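Local coordinates for 4-alpha-glucanotransferase (Corynebacterium glutamicum, PDB 5B68), which is an amylomaltase, a bacterial glucanotransferase enzyme with a TIM-barrel domain and an N-terminal beta-sandwich domain, at residues Ala268-Glu273 with Lys293-Arg298. Sequence-based numbering, arbitrary orientation.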
ATOM      1  N   ALA A 268      10.121  32.508   8.183  1.00 30.34           N
ATOM      2  CA  ALA A 268      10.729  32.781   6.854  1.00 34.09           C
ATOM      3  C   ALA A 268      12.217  32.569   6.832  1.00 34.97           C
ATOM      4  O   ALA A 268      12.778  32.229   5.800  1.00 33.64           O
ATOM      5  CB  ALA A 268      10.423  34.210   6.407  1.00 36.18           C
ATOM      6  N   GLU A 269      12.876  32.854   7.956  1.00 39.19           N
ATOM      7  CA  GLU A 269      14.303  32.589   8.090  1.00 41.42           C
ATOM      8  C   GLU A 269      14.599  31.098   8.104  1.00 37.16           C
ATOM      9  O   GLU A 269      15.579  30.627   7.483  1.00 39.17           O
ATOM     10  CB  GLU A 269      14.879  33.244   9.366  1.00 49.53           C
ATOM     11  CG  GLU A 269      15.460  34.644   9.169  1.00 59.87           C
ATOM     12  CD  GLU A 269      14.560  35.633   8.427  1.00 61.60           C
ATOM     13  OE1 GLU A 269      14.078  36.597   9.086  1.00 68.64           O
ATOM     14  OE2 GLU A 269      14.364  35.477   7.189  1.00 66.60           O
ATOM     15  N   MET A 270      13.792  30.354   8.836  1.00 39.66           N
ATOM     16  CA  MET A 270      13.903  28.890   8.773  1.00 45.50           C
ATOM     17  C   MET A 270      13.630  28.441   7.321  1.00 38.93           C
ATOM     18  O   MET A 270      14.403  27.655   6.733  1.00 39.94           O
ATOM     19  CB  MET A 270      12.917  28.211   9.757  1.00 51.14           C
ATOM     20  CG  MET A 270      13.360  28.214  11.190  1.00 50.49           C
ATOM     21  SD  MET A 270      12.646  26.812  12.130  1.00 55.67           S
ATOM     22  CE  MET A 270      10.940  27.367  12.131  1.00 48.03           C
ATOM     23  N   ALA A 271      12.565  28.999   6.732  1.00 38.89           N
ATOM     24  CA  ALA A 271      12.082  28.587   5.388  1.00 38.96           C
ATOM     25  C   ALA A 271      13.180  28.840   4.353  1.00 44.37           C
ATOM     26  O   ALA A 271      13.622  27.918   3.685  1.00 40.67           O
ATOM     27  CB  ALA A 271      10.821  29.356   4.992  1.00 43.36           C
ATOM     28  N   ALA A 272      13.658  30.087   4.298  1.00 42.86           N
ATOM     29  CA  ALA A 272      14.808  30.445   3.468  1.00 38.98           C
ATOM     30  C   ALA A 272      15.993  29.453   3.559  1.00 37.14           C
ATOM     31  O   ALA A 272      16.580  29.115   2.519  1.00 39.22           O
ATOM     32  CB  ALA A 272      15.251  31.845   3.800  1.00 41.91           C
ATOM     33  N   GLU A 273      16.348  28.956   4.744  1.00 34.73           N
ATOM     34  CA  GLU A 273      17.458  27.980   4.824  1.00 32.68           C
ATOM     35  C   GLU A 273      17.124  26.625   4.188  1.00 38.78           C
ATOM     36  O   GLU A 273      18.037  25.930   3.593  1.00 39.25           O
ATOM     37  CB  GLU A 273      17.975  27.737   6.267  1.00 43.72           C
ATOM     38  CG  GLU A 273      18.881  26.472   6.353  1.00 48.93           C
ATOM     39  CD  GLU A 273      19.550  26.230   7.705  1.00 64.39           C
ATOM     40  OE1 GLU A 273      19.728  25.027   8.054  1.00 59.90           O
ATOM     41  OE2 GLU A 273      19.905  27.223   8.399  1.00 66.61           O
ATOM     42  N   LYS A 293       9.121  22.182  11.071  1.00 23.57           N
ATOM     43  CA  LYS A 293       7.696  22.288  10.841  1.00 24.01           C
ATOM     44  C   LYS A 293       6.873  22.086  12.138  1.00 21.16           C
ATOM     45  O   LYS A 293       5.918  22.776  12.362  1.00 22.87           O
ATOM     46  CB  LYS A 293       7.254  21.290   9.764  1.00 23.15           C
ATOM     47  CG  LYS A 293       7.726  21.700   8.345  1.00 25.46           C
ATOM     48  CD  LYS A 293       7.073  20.850   7.258  1.00 25.46           C
ATOM     49  CE  LYS A 293       7.616  21.228   5.838  1.00 25.45           C
ATOM     50  NZ  LYS A 293       6.771  20.615   4.785  1.00 25.26           N
ATOM     51  N   LEU A 294       7.255  21.092  12.920  1.00 21.60           N
ATOM     52  CA  LEU A 294       6.477  20.749  14.137  1.00 23.98           C
ATOM     53  C   LEU A 294       6.475  21.954  15.092  1.00 26.25           C
ATOM     54  O   LEU A 294       5.452  22.324  15.678  1.00 29.23           O
ATOM     55  CB  LEU A 294       7.019  19.504  14.799  1.00 25.18           C
ATOM     56  CG  LEU A 294       6.677  18.205  14.066  1.00 24.83           C
ATOM     57  CD1 LEU A 294       7.598  17.046  14.377  1.00 28.05           C
ATOM     58  CD2 LEU A 294       5.205  17.898  14.310  1.00 29.59           C
ATOM     59  N   GLN A 295       7.619  22.616  15.179  1.00 27.99           N
ATOM     60  CA  GLN A 295       7.721  23.806  15.991  1.00 31.65           C
ATOM     61  C   GLN A 295       6.790  24.918  15.525  1.00 27.88           C
ATOM     62  O   GLN A 295       6.126  25.568  16.320  1.00 26.56           O
ATOM     63  CB  GLN A 295       9.156  24.301  16.021  1.00 35.36           C
ATOM     64  CG  GLN A 295       9.296  25.584  16.806  1.00 42.19           C
ATOM     65  CD  GLN A 295      10.748  25.957  16.958  1.00 51.08           C
ATOM     66  OE1 GLN A 295      11.220  26.198  18.072  1.00 54.74           O
ATOM     67  NE2 GLN A 295      11.486  25.946  15.841  1.00 46.84           N
ATOM     68  N   VAL A 296       6.720  25.151  14.218  1.00 25.43           N
ATOM     69  CA  VAL A 296       5.802  26.120  13.718  1.00 23.82           C
ATOM     70  C   VAL A 296       4.350  25.688  13.927  1.00 23.74           C
ATOM     71  O   VAL A 296       3.485  26.528  14.254  1.00 24.78           O
ATOM     72  CB  VAL A 296       6.026  26.350  12.180  1.00 25.49           C
ATOM     73  CG1 VAL A 296       4.966  27.257  11.606  1.00 23.71           C
ATOM     74  CG2 VAL A 296       7.455  26.861  11.968  1.00 26.42           C
ATOM     75  N   LEU A 297       4.083  24.369  13.704  1.00 22.95           N
ATOM     76  CA  LEU A 297       2.687  23.877  13.801  1.00 22.51           C
ATOM     77  C   LEU A 297       2.192  24.075  15.253  1.00 21.55           C
ATOM     78  O   LEU A 297       1.070  24.504  15.445  1.00 22.25           O
ATOM     79  CB  LEU A 297       2.605  22.432  13.400  1.00 22.67           C
ATOM     80  CG  LEU A 297       2.692  22.318  11.876  1.00 23.46           C
ATOM     81  CD1 LEU A 297       3.211  20.934  11.499  1.00 24.52           C
ATOM     82  CD2 LEU A 297       1.295  22.607  11.282  1.00 23.62           C
ATOM     83  N   ARG A 298       3.105  23.900  16.204  1.00 25.30           N
ATOM     84  CA  ARG A 298       2.797  24.114  17.631  1.00 25.94           C
ATOM     85  C   ARG A 298       2.398  25.556  17.861  1.00 27.82           C
ATOM     86  O   ARG A 298       1.414  25.812  18.563  1.00 30.26           O
ATOM     87  CB  ARG A 298       3.942  23.646  18.551  1.00 29.16           C
ATOM     88  CG  ARG A 298       3.998  22.145  18.701  1.00 35.45           C
ATOM     89  CD  ARG A 298       4.972  21.735  19.773  1.00 41.59           C
ATOM     90  NE  ARG A 298       6.344  21.970  19.361  1.00 48.75           N
ATOM     91  CZ  ARG A 298       7.164  21.078  18.788  1.00 46.62           C
ATOM     92  NH1 ARG A 298       6.771  19.839  18.503  1.00 48.98           N
ATOM     93  NH2 ARG A 298       8.407  21.449  18.506  1.00 45.72           N
TER
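Met270 reaches from helix 261-277 across to Gln295 and Val296 of helix 286-301, and the end of its thioether chain makes every close approach between 268-273 and 293-298. With CG anti to the carbonyl carbon (chi1 -78°), the chain first runs out from its own helix; the bend at chi3 (-69°) then sets the terminal methyl against helix 286-301. There Met270 CE meets Val296 CG2 at 3.5 Å, an apolar methyl-to-methyl contact in which the two side chains pass in opposite senses; the other branch, Val296 CG1, stays 6.0 Å from Met270 CE. Gln295, which is exposed to solvent, approaches less closely. Its extended chain swings the amide over the thioether, amide nitrogen foremost, with Gln295 NE2 4.0 Å from Met270 SD and the amide oxygen directed away; no hydrogen bond joins the helices here. Only 111 Å² is buried in all, and the nearest backbones, at Met270 and Lys293, keep their CA atoms 9.3 Å apart. The two helices are consecutive in sequence and run broadly antiparallel, as a helical hairpin. They belong to the long, largely helical insertion between barrel strands 215-218 and 382-387, and the contact lies about 30 Å from the centre of the chain, measured centre to centre. One residue on, Ala271 is buried against Trp193, a loop residue that also touches Lys293 and so meets both helices. The Lys293 side chain leaves its helix away from 268-273, and its NZ is hydrogen-bonded to the carbonyl oxygens of Ile246 and Ile248. Val296 packs in addition on Val250, while Leu297 faces Trp358, Leu359 and Leu362 of helix 349-376.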